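Local coordinates for protein putative phosphomethylpyrimidine kinase (Bacteroides thetaiotaomicron, PDB 3MBH) that probably phosphorylates pyridoxal at the expense of ATP, as a kinase of the ribokinase clan, and holds pyridoxal bound in this crystal, at residues H135-A140 with R172-K177; K66-W71 with K100-P105; A218-T223 with A258-E263; L24-P29 with I270-V275; R207-T212 with D239-A244. One frame throughout, in Å; residues are numbered along the deposited sequence.

Interaction 1 of 5, residues H135-A140 with R172-K177; sequences HLITKA and RLLSDK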
# COMPACT_ATOMS: atom_id res chain seq x y z
N HIS A 135 -39.88 18.48 1.89
CA HIS A 135 -40.55 17.24 1.63
C HIS A 135 -39.58 16.09 1.35
O HIS A 135 -39.75 14.99 1.90
CB HIS A 135 -41.52 17.34 0.42
CG HIS A 135 -42.25 16.06 0.15
ND1 HIS A 135 -43.22 15.58 1.00
CD2 HIS A 135 -42.13 15.15 -0.83
CE1 HIS A 135 -43.69 14.43 0.53
NE2 HIS A 135 -43.06 14.16 -0.59
N LEU A 136 -38.60 16.33 0.50
CA LEU A 136 -37.68 15.28 0.10
C LEU A 136 -36.94 14.70 1.32
O LEU A 136 -36.75 13.49 1.39
CB LEU A 136 -36.69 15.78 -0.94
CG LEU A 136 -35.76 14.68 -1.48
CD1 LEU A 136 -36.58 13.51 -2.11
CD2 LEU A 136 -34.69 15.26 -2.46
N ILE A 137 -36.57 15.53 2.28
CA ILE A 137 -35.81 14.97 3.41
C ILE A 137 -36.62 13.93 4.22
O ILE A 137 -36.02 13.08 4.85
CB ILE A 137 -35.19 16.00 4.37
CG1 ILE A 137 -36.29 16.82 5.11
CG2 ILE A 137 -34.11 16.83 3.65
CD1 ILE A 137 -35.79 17.51 6.28
N THR A 138 -37.96 13.96 4.14
CA THR A 138 -38.81 13.06 4.90
C THR A 138 -38.67 11.65 4.36
O THR A 138 -39.08 10.67 5.02
CB THR A 138 -40.32 13.45 4.87
OG1 THR A 138 -40.86 13.32 3.55
CG2 THR A 138 -40.54 14.88 5.35
N LYS A 139 -38.08 11.53 3.18
CA LYS A 139 -37.99 10.27 2.51
C LYS A 139 -36.63 9.62 2.69
O LYS A 139 -36.48 8.49 2.29
CB LYS A 139 -38.30 10.42 1.01
CG LYS A 139 -39.64 11.10 0.72
CD LYS A 139 -40.80 10.35 1.28
CE LYS A 139 -42.17 10.90 0.76
NZ LYS A 139 -43.33 10.35 1.56
N ALA A 140 -35.69 10.30 3.36
CA ALA A 140 -34.28 9.84 3.46
C ALA A 140 -34.02 9.13 4.77
O ALA A 140 -34.68 9.40 5.76
CB ALA A 140 -33.34 10.99 3.34
N ARG A 172 -32.79 16.41 16.62
CA ARG A 172 -33.97 15.65 16.95
C ARG A 172 -35.21 16.09 16.13
O ARG A 172 -35.98 15.24 15.70
CB ARG A 172 -34.18 15.74 18.46
CG ARG A 172 -35.41 15.08 18.98
CD ARG A 172 -35.45 13.63 18.59
NE ARG A 172 -36.48 12.93 19.34
CZ ARG A 172 -36.62 11.61 19.33
NH1 ARG A 172 -35.82 10.86 18.56
NH2 ARG A 172 -37.58 11.05 20.05
N LEU A 173 -35.39 17.41 15.92
CA LEU A 173 -36.55 17.93 15.17
C LEU A 173 -36.50 17.44 13.74
O LEU A 173 -37.51 17.04 13.18
CB LEU A 173 -36.59 19.46 15.12
CG LEU A 173 -37.01 20.27 16.32
CD1 LEU A 173 -36.93 21.76 15.92
CD2 LEU A 173 -38.44 19.93 16.82
N LEU A 174 -35.31 17.49 13.14
CA LEU A 174 -35.12 16.96 11.83
C LEU A 174 -35.31 15.43 11.77
O LEU A 174 -35.90 14.92 10.82
CB LEU A 174 -33.76 17.40 11.25
CG LEU A 174 -33.61 18.87 10.79
CD1 LEU A 174 -32.18 19.03 10.24
CD2 LEU A 174 -34.67 19.28 9.78
N SER A 175 -34.84 14.70 12.78
CA SER A 175 -35.03 13.23 12.77
C SER A 175 -36.51 12.86 12.90
O SER A 175 -36.98 11.90 12.31
CB SER A 175 -34.27 12.57 13.88
OG SER A 175 -34.51 11.18 13.84
N ASP A 176 -37.24 13.65 13.66
CA ASP A 176 -38.70 13.45 13.78
C ASP A 176 -39.40 13.53 12.43
O ASP A 176 -40.43 12.92 12.25
CB ASP A 176 -39.28 14.46 14.74
CG ASP A 176 -38.91 14.16 16.20
OD1 ASP A 176 -38.41 13.07 16.53
OD2 ASP A 176 -39.13 15.06 17.02
N LYS A 177 -38.80 14.20 11.45
CA LYS A 177 -39.43 14.32 10.16
C LYS A 177 -39.26 13.13 9.26
O LYS A 177 -39.90 13.08 8.21
CB LYS A 177 -38.95 15.60 9.49
CG LYS A 177 -39.78 16.77 9.97
CD LYS A 177 -39.06 18.07 9.95
CE LYS A 177 -39.93 19.07 10.77
NZ LYS A 177 -39.71 20.47 10.34

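Interaction 2 of 5, residues K66-W71 with K100-P105; sequences KIIAEW and KDFRQP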
# COMPACT_ATOMS: atom_id res chain seq x y z
N LYS A 66 -37.54 9.84 -18.17
CA LYS A 66 -37.21 8.98 -19.31
C LYS A 66 -36.10 8.00 -18.93
O LYS A 66 -36.18 6.80 -19.28
CB LYS A 66 -36.80 9.84 -20.51
CG LYS A 66 -37.94 10.75 -21.02
CD LYS A 66 -37.45 11.57 -22.23
CE LYS A 66 -38.52 12.43 -22.79
NZ LYS A 66 -37.90 13.37 -23.71
N ILE A 67 -35.12 8.49 -18.16
CA ILE A 67 -34.06 7.64 -17.65
C ILE A 67 -34.61 6.61 -16.64
O ILE A 67 -34.35 5.41 -16.77
CB ILE A 67 -32.92 8.47 -17.01
CG1 ILE A 67 -32.18 9.28 -18.10
CG2 ILE A 67 -31.97 7.57 -16.27
CD1 ILE A 67 -31.29 10.45 -17.49
N ILE A 68 -35.37 7.07 -15.66
CA ILE A 68 -36.00 6.16 -14.68
C ILE A 68 -36.78 5.03 -15.40
O ILE A 68 -36.66 3.84 -15.03
CB ILE A 68 -36.89 6.97 -13.74
CG1 ILE A 68 -35.99 7.86 -12.85
CG2 ILE A 68 -37.82 6.05 -12.87
CD1 ILE A 68 -36.76 8.99 -12.07
N ALA A 69 -37.48 5.36 -16.47
CA ALA A 69 -38.30 4.40 -17.16
C ALA A 69 -37.45 3.29 -17.76
O ALA A 69 -37.84 2.11 -17.68
CB ALA A 69 -39.18 5.05 -18.24
N GLU A 70 -36.27 3.66 -18.30
CA GLU A 70 -35.36 2.67 -18.85
C GLU A 70 -34.78 1.82 -17.74
O GLU A 70 -34.63 0.61 -17.89
CB GLU A 70 -34.21 3.32 -19.64
CG GLU A 70 -34.63 4.10 -20.86
CD GLU A 70 -35.44 3.26 -21.83
OE1 GLU A 70 -35.04 2.13 -22.12
OE2 GLU A 70 -36.50 3.73 -22.32
N TRP A 71 -34.47 2.46 -16.61
CA TRP A 71 -33.90 1.72 -15.50
C TRP A 71 -34.88 0.64 -15.00
O TRP A 71 -34.49 -0.48 -14.65
CB TRP A 71 -33.50 2.68 -14.42
CG TRP A 71 -32.22 3.43 -14.72
CD1 TRP A 71 -31.39 3.27 -15.80
CD2 TRP A 71 -31.59 4.40 -13.87
NE1 TRP A 71 -30.30 4.11 -15.67
CE2 TRP A 71 -30.41 4.81 -14.50
CE3 TRP A 71 -31.94 4.99 -12.66
CZ2 TRP A 71 -29.57 5.78 -13.94
CZ3 TRP A 71 -31.13 5.90 -12.11
CH2 TRP A 71 -29.95 6.31 -12.73
N LYS A 100 -39.30 5.92 -3.77
CA LYS A 100 -40.39 5.02 -3.43
C LYS A 100 -40.31 3.73 -4.25
O LYS A 100 -40.45 2.63 -3.71
CB LYS A 100 -41.74 5.67 -3.64
CG LYS A 100 -42.96 4.81 -3.16
CD LYS A 100 -44.28 5.44 -3.56
CE LYS A 100 -44.29 5.89 -5.02
NZ LYS A 100 -45.69 6.03 -5.57
N ASP A 101 -40.07 3.87 -5.55
CA ASP A 101 -40.07 2.72 -6.44
C ASP A 101 -38.79 1.88 -6.41
O ASP A 101 -38.80 0.71 -6.82
CB ASP A 101 -40.31 3.19 -7.87
CG ASP A 101 -41.72 3.77 -8.07
OD1 ASP A 101 -42.61 3.61 -7.23
OD2 ASP A 101 -41.92 4.44 -9.09
N PHE A 102 -37.68 2.47 -6.00
CA PHE A 102 -36.42 1.74 -6.10
C PHE A 102 -35.84 1.35 -4.76
O PHE A 102 -34.77 0.73 -4.67
CB PHE A 102 -35.39 2.53 -6.92
CG PHE A 102 -35.57 2.38 -8.41
CD1 PHE A 102 -36.56 3.08 -9.07
CD2 PHE A 102 -34.78 1.53 -9.14
CE1 PHE A 102 -36.72 2.95 -10.46
CE2 PHE A 102 -34.95 1.39 -10.52
CZ PHE A 102 -35.91 2.12 -11.17
N ARG A 103 -36.48 1.76 -3.69
CA ARG A 103 -35.88 1.45 -2.41
C ARG A 103 -36.09 -0.04 -2.14
O ARG A 103 -36.97 -0.67 -2.71
CB ARG A 103 -36.39 2.30 -1.27
CG ARG A 103 -37.80 2.06 -0.91
CD ARG A 103 -38.28 3.22 -0.01
NE ARG A 103 -37.40 3.37 1.14
CZ ARG A 103 -37.13 4.49 1.79
NH1 ARG A 103 -37.69 5.64 1.44
NH2 ARG A 103 -36.27 4.45 2.80
N GLN A 104 -35.20 -0.60 -1.36
CA GLN A 104 -35.33 -1.99 -0.95
C GLN A 104 -35.33 -1.97 0.55
O GLN A 104 -35.09 -0.93 1.16
CB GLN A 104 -34.18 -2.83 -1.55
CG GLN A 104 -34.31 -2.93 -3.06
CD GLN A 104 -33.14 -3.63 -3.73
OE1 GLN A 104 -32.12 -3.00 -4.07
NE2 GLN A 104 -33.31 -4.92 -3.98
N PRO A 105 -35.65 -3.11 1.17
CA PRO A 105 -35.54 -3.21 2.62
C PRO A 105 -34.14 -2.91 3.16
O PRO A 105 -34.01 -2.31 4.21
CB PRO A 105 -35.93 -4.67 2.90
CG PRO A 105 -36.75 -5.08 1.72
CD PRO A 105 -36.21 -4.33 0.55

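Interaction 3 of 5, residues A218-T223 with A258-E263; sequences AHYPGT and ATFGYE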
# COMPACT_ATOMS: atom_id res chain seq x y z
N ALA A 218 -16.81 26.07 3.98
CA ALA A 218 -17.54 27.05 3.17
C ALA A 218 -16.59 27.80 2.24
O ALA A 218 -17.01 28.32 1.25
CB ALA A 218 -18.25 28.05 4.07
N HIS A 219 -15.30 27.87 2.58
CA HIS A 219 -14.31 28.45 1.67
C HIS A 219 -14.08 27.61 0.39
O HIS A 219 -13.49 28.12 -0.56
CB HIS A 219 -12.98 28.62 2.38
CG HIS A 219 -12.99 29.67 3.42
ND1 HIS A 219 -11.83 30.15 3.99
CD2 HIS A 219 -14.00 30.37 3.98
CE1 HIS A 219 -12.13 31.10 4.87
NE2 HIS A 219 -13.45 31.24 4.88
N TYR A 220 -14.51 26.34 0.38
CA TYR A 220 -14.26 25.43 -0.76
C TYR A 220 -15.56 24.79 -1.25
O TYR A 220 -15.99 23.78 -0.69
CB TYR A 220 -13.25 24.34 -0.42
CG TYR A 220 -11.97 24.87 0.16
CD1 TYR A 220 -10.93 25.21 -0.64
CD2 TYR A 220 -11.83 25.03 1.52
CE1 TYR A 220 -9.75 25.76 -0.08
CE2 TYR A 220 -10.73 25.54 2.05
CZ TYR A 220 -9.68 25.88 1.25
OH TYR A 220 -8.58 26.40 1.85
N PRO A 221 -16.14 25.33 -2.33
CA PRO A 221 -17.38 24.85 -2.87
C PRO A 221 -17.28 23.36 -3.15
O PRO A 221 -16.21 22.89 -3.57
CB PRO A 221 -17.50 25.62 -4.17
CG PRO A 221 -16.83 26.92 -3.84
CD PRO A 221 -15.59 26.39 -3.17
N GLY A 222 -18.36 22.66 -2.83
CA GLY A 222 -18.49 21.24 -3.03
C GLY A 222 -17.98 20.39 -1.90
O GLY A 222 -17.97 19.18 -2.01
N THR A 223 -17.55 21.00 -0.80
CA THR A 223 -17.08 20.19 0.33
C THR A 223 -18.21 19.38 0.98
O THR A 223 -17.96 18.33 1.56
CB THR A 223 -16.42 21.07 1.37
OG1 THR A 223 -15.22 21.65 0.81
CG2 THR A 223 -16.08 20.25 2.62
N ALA A 258 -3.81 20.26 1.24
CA ALA A 258 -3.10 20.04 -0.03
C ALA A 258 -3.10 21.32 -0.87
O ALA A 258 -2.25 21.48 -1.72
CB ALA A 258 -3.71 18.81 -0.81
N THR A 259 -4.03 22.26 -0.64
CA THR A 259 -4.06 23.54 -1.38
C THR A 259 -3.17 24.62 -0.79
O THR A 259 -3.09 25.73 -1.34
CB THR A 259 -5.49 24.15 -1.44
OG1 THR A 259 -5.86 24.69 -0.16
CG2 THR A 259 -6.49 23.16 -1.95
N PHE A 260 -2.50 24.35 0.33
CA PHE A 260 -1.79 25.40 1.02
C PHE A 260 -0.37 25.66 0.47
O PHE A 260 0.37 24.76 0.05
CB PHE A 260 -1.62 25.13 2.52
CG PHE A 260 -2.88 25.04 3.33
CD1 PHE A 260 -4.13 25.50 2.89
CD2 PHE A 260 -2.77 24.58 4.65
CE1 PHE A 260 -5.21 25.42 3.68
CE2 PHE A 260 -3.82 24.51 5.46
CZ PHE A 260 -5.06 24.91 5.01
N GLY A 261 0.05 26.90 0.55
CA GLY A 261 1.44 27.21 0.26
C GLY A 261 1.69 27.64 -1.17
O GLY A 261 2.82 27.76 -1.61
N TYR A 262 0.63 27.90 -1.90
CA TYR A 262 0.76 28.56 -3.20
C TYR A 262 -0.55 29.18 -3.55
O TYR A 262 -1.55 28.93 -2.85
CB TYR A 262 1.20 27.58 -4.28
CG TYR A 262 0.21 26.52 -4.50
CD1 TYR A 262 0.03 25.51 -3.56
CD2 TYR A 262 -0.60 26.52 -5.67
CE1 TYR A 262 -0.93 24.51 -3.76
CE2 TYR A 262 -1.54 25.51 -5.89
CZ TYR A 262 -1.68 24.52 -4.91
OH TYR A 262 -2.57 23.53 -5.09
N GLU A 263 -0.53 29.99 -4.60
CA GLU A 263 -1.69 30.77 -4.92
C GLU A 263 -2.74 29.87 -5.53
O GLU A 263 -2.52 29.22 -6.52
CB GLU A 263 -1.36 32.01 -5.77
CG GLU A 263 -1.06 33.21 -4.81
CD GLU A 263 -1.13 34.57 -5.47
OE1 GLU A 263 -1.60 34.64 -6.65
OE2 GLU A 263 -0.72 35.56 -4.81
O HOH W 1 -6.70 27.21 0.10

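Interaction 4 of 5, residues L24-P29 with I270-V275; sequences LTVVIP and ILLEKV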
# COMPACT_ATOMS: atom_id res chain seq x y z
N LEU A 24 -21.60 15.41 -9.31
CA LEU A 24 -21.15 14.12 -9.87
C LEU A 24 -19.61 13.97 -10.02
O LEU A 24 -19.07 12.85 -9.88
CB LEU A 24 -21.84 13.80 -11.23
CG LEU A 24 -23.33 13.48 -11.09
CD1 LEU A 24 -23.95 13.40 -12.55
CD2 LEU A 24 -23.59 12.22 -10.28
N THR A 25 -18.91 15.06 -10.30
CA THR A 25 -17.48 14.98 -10.51
C THR A 25 -16.75 14.79 -9.18
O THR A 25 -15.54 14.58 -9.18
CB THR A 25 -16.91 16.18 -11.27
OG1 THR A 25 -17.26 17.40 -10.60
CG2 THR A 25 -17.43 16.22 -12.68
N VAL A 26 -17.49 14.81 -8.06
CA VAL A 26 -16.93 14.45 -6.75
C VAL A 26 -17.46 13.07 -6.34
O VAL A 26 -16.70 12.22 -5.86
CB VAL A 26 -17.33 15.61 -5.77
CG1 VAL A 26 -17.31 15.19 -4.34
CG2 VAL A 26 -16.38 16.85 -6.02
N VAL A 27 -18.76 12.85 -6.49
CA VAL A 27 -19.43 11.63 -6.06
C VAL A 27 -18.91 10.41 -6.80
O VAL A 27 -18.68 9.38 -6.20
CB VAL A 27 -20.97 11.74 -6.30
CG1 VAL A 27 -21.67 10.43 -5.96
CG2 VAL A 27 -21.56 12.90 -5.46
N ILE A 28 -18.69 10.53 -8.11
CA ILE A 28 -18.22 9.38 -8.90
C ILE A 28 -16.80 8.91 -8.47
O ILE A 28 -16.63 7.75 -8.07
CB ILE A 28 -18.32 9.63 -10.43
CG1 ILE A 28 -19.79 9.66 -10.84
CG2 ILE A 28 -17.58 8.54 -11.18
CD1 ILE A 28 -20.02 10.32 -12.29
N PRO A 29 -15.81 9.79 -8.46
CA PRO A 29 -14.46 9.33 -8.05
C PRO A 29 -14.36 8.81 -6.62
O PRO A 29 -13.67 7.80 -6.36
CB PRO A 29 -13.57 10.58 -8.22
CG PRO A 29 -14.42 11.65 -8.63
CD PRO A 29 -15.81 11.20 -8.87
N ILE A 270 -11.44 21.44 -2.94
CA ILE A 270 -10.35 20.62 -2.38
C ILE A 270 -9.54 19.92 -3.45
O ILE A 270 -10.03 19.74 -4.58
CB ILE A 270 -10.86 19.64 -1.30
CG1 ILE A 270 -11.72 18.52 -1.90
CG2 ILE A 270 -11.63 20.46 -0.28
CD1 ILE A 270 -11.87 17.27 -1.04
N LEU A 271 -8.27 19.63 -3.17
CA LEU A 271 -7.47 18.91 -4.16
C LEU A 271 -7.72 17.40 -4.08
O LEU A 271 -6.86 16.62 -3.63
CB LEU A 271 -6.00 19.22 -4.06
CG LEU A 271 -5.48 20.42 -4.80
CD1 LEU A 271 -3.96 20.40 -4.66
CD2 LEU A 271 -5.91 20.50 -6.27
N LEU A 272 -8.91 17.04 -4.54
CA LEU A 272 -9.45 15.71 -4.46
C LEU A 272 -8.47 14.65 -4.99
O LEU A 272 -8.14 13.68 -4.28
CB LEU A 272 -10.80 15.67 -5.22
CG LEU A 272 -11.47 14.30 -5.09
CD1 LEU A 272 -11.71 13.93 -3.56
CD2 LEU A 272 -12.78 14.30 -5.85
N GLU A 273 -7.95 14.86 -6.20
CA GLU A 273 -7.11 13.83 -6.84
C GLU A 273 -5.85 13.62 -6.17
O GLU A 273 -5.27 12.52 -6.18
CB GLU A 273 -6.90 14.09 -8.34
CG GLU A 273 -8.22 14.00 -9.09
CD GLU A 273 -9.08 15.18 -8.97
OE1 GLU A 273 -8.61 16.24 -8.43
OE2 GLU A 273 -10.24 15.06 -9.41
N LYS A 274 -5.44 14.63 -5.43
CA LYS A 274 -4.21 14.56 -4.72
C LYS A 274 -4.35 13.73 -3.46
O LYS A 274 -3.37 13.14 -3.00
CB LYS A 274 -3.75 16.00 -4.43
CG LYS A 274 -2.39 16.17 -3.96
CD LYS A 274 -1.33 16.10 -5.02
CE LYS A 274 0.03 16.06 -4.22
NZ LYS A 274 1.21 15.94 -5.07
N VAL A 275 -5.55 13.60 -2.90
CA VAL A 275 -5.68 12.86 -1.63
C VAL A 275 -6.54 11.61 -1.72
O VAL A 275 -6.74 10.91 -0.73
CB VAL A 275 -6.19 13.76 -0.52
CG1 VAL A 275 -5.12 14.85 -0.22
CG2 VAL A 275 -7.58 14.38 -0.86

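Interaction 5 of 5, residues R207-T212 with D239-A244; sequences RYWKVT and DSLPMA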
# COMPACT_ATOMS: atom_id res chain seq x y z
N ARG A 207 -28.07 8.34 20.01
CA ARG A 207 -26.77 8.93 20.34
C ARG A 207 -26.52 10.21 19.53
O ARG A 207 -26.95 10.32 18.39
CB ARG A 207 -25.63 7.91 20.14
CG ARG A 207 -25.67 6.74 21.09
CD ARG A 207 -24.43 5.92 20.97
NE ARG A 207 -24.41 4.74 21.83
CZ ARG A 207 -24.96 3.56 21.51
NH1 ARG A 207 -25.61 3.35 20.36
NH2 ARG A 207 -24.85 2.56 22.35
N TYR A 208 -25.81 11.15 20.16
CA TYR A 208 -25.42 12.44 19.60
C TYR A 208 -23.91 12.54 19.54
O TYR A 208 -23.24 12.20 20.51
CB TYR A 208 -25.93 13.58 20.51
CG TYR A 208 -27.42 13.69 20.58
CD1 TYR A 208 -28.16 12.93 21.50
CD2 TYR A 208 -28.10 14.59 19.77
CE1 TYR A 208 -29.55 13.03 21.55
CE2 TYR A 208 -29.46 14.70 19.83
CZ TYR A 208 -30.18 13.90 20.70
OH TYR A 208 -31.55 14.07 20.71
N TRP A 209 -23.37 13.04 18.44
CA TRP A 209 -21.94 13.11 18.22
C TRP A 209 -21.53 14.49 17.82
O TRP A 209 -22.27 15.17 17.14
CB TRP A 209 -21.54 12.17 17.09
CG TRP A 209 -21.92 10.78 17.36
CD1 TRP A 209 -23.05 10.15 16.94
CD2 TRP A 209 -21.21 9.85 18.17
NE1 TRP A 209 -23.09 8.87 17.46
CE2 TRP A 209 -21.94 8.65 18.18
CE3 TRP A 209 -20.00 9.90 18.87
CZ2 TRP A 209 -21.52 7.52 18.89
CZ3 TRP A 209 -19.60 8.77 19.57
CH2 TRP A 209 -20.37 7.61 19.58
N LYS A 210 -20.31 14.86 18.14
CA LYS A 210 -19.71 16.08 17.66
C LYS A 210 -18.24 15.86 17.26
O LYS A 210 -17.49 15.12 17.92
CB LYS A 210 -19.81 17.12 18.78
CG LYS A 210 -19.12 18.47 18.52
CD LYS A 210 -19.32 19.39 19.74
CE LYS A 210 -18.60 20.73 19.65
NZ LYS A 210 -18.91 21.63 20.86
N VAL A 211 -17.81 16.55 16.23
CA VAL A 211 -16.39 16.53 15.87
C VAL A 211 -16.00 17.94 15.46
O VAL A 211 -16.77 18.62 14.82
CB VAL A 211 -16.13 15.47 14.78
CG1 VAL A 211 -16.93 15.73 13.54
CG2 VAL A 211 -14.66 15.34 14.48
N THR A 212 -14.85 18.40 15.91
CA THR A 212 -14.39 19.76 15.63
C THR A 212 -13.17 19.63 14.77
O THR A 212 -12.31 18.84 15.08
CB THR A 212 -14.04 20.52 16.94
OG1 THR A 212 -15.25 20.74 17.67
CG2 THR A 212 -13.39 21.93 16.66
N ASP A 239 -19.24 0.91 8.40
CA ASP A 239 -18.63 1.70 9.48
C ASP A 239 -19.76 2.25 10.34
O ASP A 239 -20.89 2.47 9.87
CB ASP A 239 -17.77 2.85 8.97
CG ASP A 239 -16.58 2.40 8.12
OD1 ASP A 239 -16.28 1.20 8.08
OD2 ASP A 239 -15.99 3.26 7.40
N SER A 240 -19.49 2.46 11.62
CA SER A 240 -20.39 3.18 12.50
C SER A 240 -20.47 4.67 12.12
O SER A 240 -19.61 5.19 11.39
CB SER A 240 -19.86 3.11 13.95
OG SER A 240 -18.74 3.96 14.08
N LEU A 241 -21.50 5.36 12.63
CA LEU A 241 -21.71 6.76 12.33
C LEU A 241 -20.49 7.59 12.79
O LEU A 241 -19.98 8.34 12.03
CB LEU A 241 -23.01 7.30 12.96
CG LEU A 241 -23.23 8.84 12.92
CD1 LEU A 241 -23.21 9.33 11.46
CD2 LEU A 241 -24.57 9.22 13.64
N PRO A 242 -20.01 7.41 14.04
CA PRO A 242 -18.89 8.26 14.43
C PRO A 242 -17.64 7.99 13.58
O PRO A 242 -16.89 8.91 13.27
CB PRO A 242 -18.69 7.93 15.93
CG PRO A 242 -19.37 6.63 16.14
CD PRO A 242 -20.48 6.55 15.14
N MSE A 243 -17.45 6.72 13.15
CA MSE A 243 -16.33 6.41 12.28
C MSE A 243 -16.49 7.11 10.91
O MSE A 243 -15.51 7.64 10.40
CB MSE A 243 -16.14 4.90 12.11
CG MSE A 243 -15.15 4.53 11.02
SE MSE A 243 -13.34 4.87 11.66
CE MSE A 243 -13.20 3.35 12.91
N ALA A 244 -17.72 7.13 10.37
CA ALA A 244 -18.02 7.83 9.11
C ALA A 244 -17.68 9.29 9.23
O ALA A 244 -17.03 9.86 8.35
CB ALA A 244 -19.49 7.66 8.72

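Interaction 1 of 5, residues H135-A140 with R172-K177
Thr138, which meets Lys177 across the contact, grips the carbonyl of His135 twice: Thr138 OG1 donates to His135 O at 2.6 Å, in the carbonyl plane, and Thr138 N donates to the same His135 O at 3.0 Å. With OG1 lying between the backbone N and the carbonyl carbon (chi1 66°), the hydroxyl folds back onto its own turn and CB and CG2 are left to face Lys177. Both carbons, Thr138 CB and CG2, lie 3.4 Å from Lys177 O, and Thr138 CA adds a CA-H...O contact to it. The segments take in the C-terminal ends, with the turns after them, of helices 127-136 and 164-176, outer helices of the ribokinase-like alpha/beta fold. A valine in place of Thr138 would probably lose the side-chain grip on His135 O and leave the turn less firmly tied. Deeper in, Ile137 CD1 meets Leu174 CD2 at 4.1 Å, the two side chains crossing at about a right angle; Leu174 also packs on Leu150 and Leu154 of helix 147-154, and Ile137 on Pro113.

Interaction 2 of 5, residues K66-W71 with K100-P105
Phe102 points its ring at helix 64-73 and touches it with two neighbouring ring atoms. Phe102 CE1 lies 4.1 Å from Ile68 CG2, and Phe102 CZ lies 4.1 Å from Trp71 CB. Both aliphatic carbons approach the ring obliquely, and the far end of the phenyl rests against two residues one turn apart on the facing helix. Ile68 presents its CG2 branch because that methyl is anti to the backbone N, while CG1 runs beside the N (chi1 -68°). Trp71 meets the phenyl through its CB; the indole itself is turned elsewhere, with Ile67 CG2 3.6 Å above one face of the Trp71 ring and Phe78 in an edge-to-face arrangement with it. Helix 91-102, which Phe102 closes, is the crossover helix of a beta-alpha-beta unit between the parallel strands 80-83 and 108-111, and the contact fastens its C-terminal end to the preceding helix. Arg103 is the first residue to leave helical backbone angles. Phe98 extends the aromatic patch, its ring inclined by about 45° to that of Phe102, and also touches Ile68. Trp71 NE1 hydrogen-bonds to Ser47 O of the second subunit, which carries the packing into the subunit interface.

Interaction 3 of 5, residues A218-T223 with A258-E263
This is a small, water-bridged contact between two loops, one leading into helix 223-236 and the other following helix 241-257, made by Tyr220 with Thr259 and Phe260. Tyr220 OH stands 3.8 Å from Thr259 OG1, and one water joins them, 2.7 Å from Tyr220 OH and 2.7 Å from Thr259 OG1. The water lies at the edge of the Tyr220 ring, in its plane. Tyr220 OH also sits at the edge of the Phe260 ring, 4.0 Å from Phe260 CE1, the two side chains crossing at about a right angle. Tyr220 opens a type II turn, closed by Thr223 N donating to Tyr220 O, that sets Gly222 at the N-cap of helix 223-236. Gly222 also begins the GTGD sequence, which in ribokinase relatives forms the anion hole. Arg207 of the third subunit makes a cation-pi contact with Phe260. Because Thr259 OG1 donates to Ile256 O and accepts from the water, the buried threonine hydroxyl is used in both directions, and the two loops are linked through solvent.

Interaction 4 of 5, residues L24-P29 with I270-V275
Leu272 reaches across to helix 24-33 with one methyl, CD2, and nearly all the close packing is gathered there. Leu272 CD2 lies 4.2 Å from Pro29 CG and 4.2 Å from Val26 CA, with Val26 CG2 at 4.4 Å from the same methyl and Thr25 O at 4.3 Å from it. CG set anti to the backbone N of Leu272 (chi1 -176°) extends the side chain toward the helix, where its tip rests against successive turns; the Pro29 and Leu272 side chains cross at about a right angle. Away from this methyl the two segments draw apart. Glu273 OE2 stays 5.3 Å from Thr25 O, and Ile270 CG1 6.4 Å from Val26 CG2. Glu273 OE1 forms a salt bridge with Arg21 NH2, and Lys274, partly exposed, packs on Gln237 of the third subunit. Beyond the contact, Pro29 and Ile28 pack against Ile28 and Pro29 of the second subunit. Within the chain, Leu24 and Val27 lean on strand 9-17 of the central sheet, Val26 touches Asp225 of the pyridoxal pocket on helix 223-236, and Phe251 of helix 241-257 meets Leu272, so helix 24-33 has the sheet on one side and Leu272 on another.

Interaction 5 of 5, residues R207-T212 with D239-A244
Trp209 receives Pro242 over one face of its indole: Pro242 CB stands 3.7 Å from the centroid of the Trp209 six-membered ring, only 8° off the ring normal, a CH-pi contact. The proline ring spreads over the benzo part, with Pro242 CG 3.6 Å from Trp209 CZ2. Leu241 CD2 approaches the pyrrole side obliquely, 3.8 Å from Trp209 CD1, as the leucine and tryptophan side chains slide past each other in opposite directions. Glu289 of strand 288-290 and Arg257 of the fourth subunit also pack on Trp209. The contact joins strand 207-213, an antiparallel strand between 195-202 and 288-290, to the first turn of helix 241-257. That turn begins at Ser240, the N-cap residue: Ser240 OG accepts from the backbone N of Met243, a selenomethionine in the crystal, at 3.2 Å, with an N-H...O angle of 158°. Replacing Trp209 by an alanine would probably open a gap over Pro242 and Leu241, taking away the flat surface on which the helix start rests. Nearby, Ser240 packs on Ala258 of the fourth subunit, so the helix start, like the strand, also takes part in the assembly.

Along the chain interaction 2 closes before interaction 1 opens, and both precede interactions 3 and 5, whose segments alternate; interaction 4 joins an early helix to the C-terminal part and so spans the other four. Interactions 3 and 4 are neighbours, centres about 13 Å apart, with Leu271 packing on Thr259 and Tyr262. Interaction 1 touches interaction 2 by a probable hydrogen bond from Arg103 to Lys139 O and interaction 5 by Arg172 on Tyr208. Interactions 2 and 3 lie about 37 Å apart between centres, on opposite sides of the chain's centre. Together they tie the helices and loops around one mixed sheet, with interactions 2 and 4 also touching the second subunit.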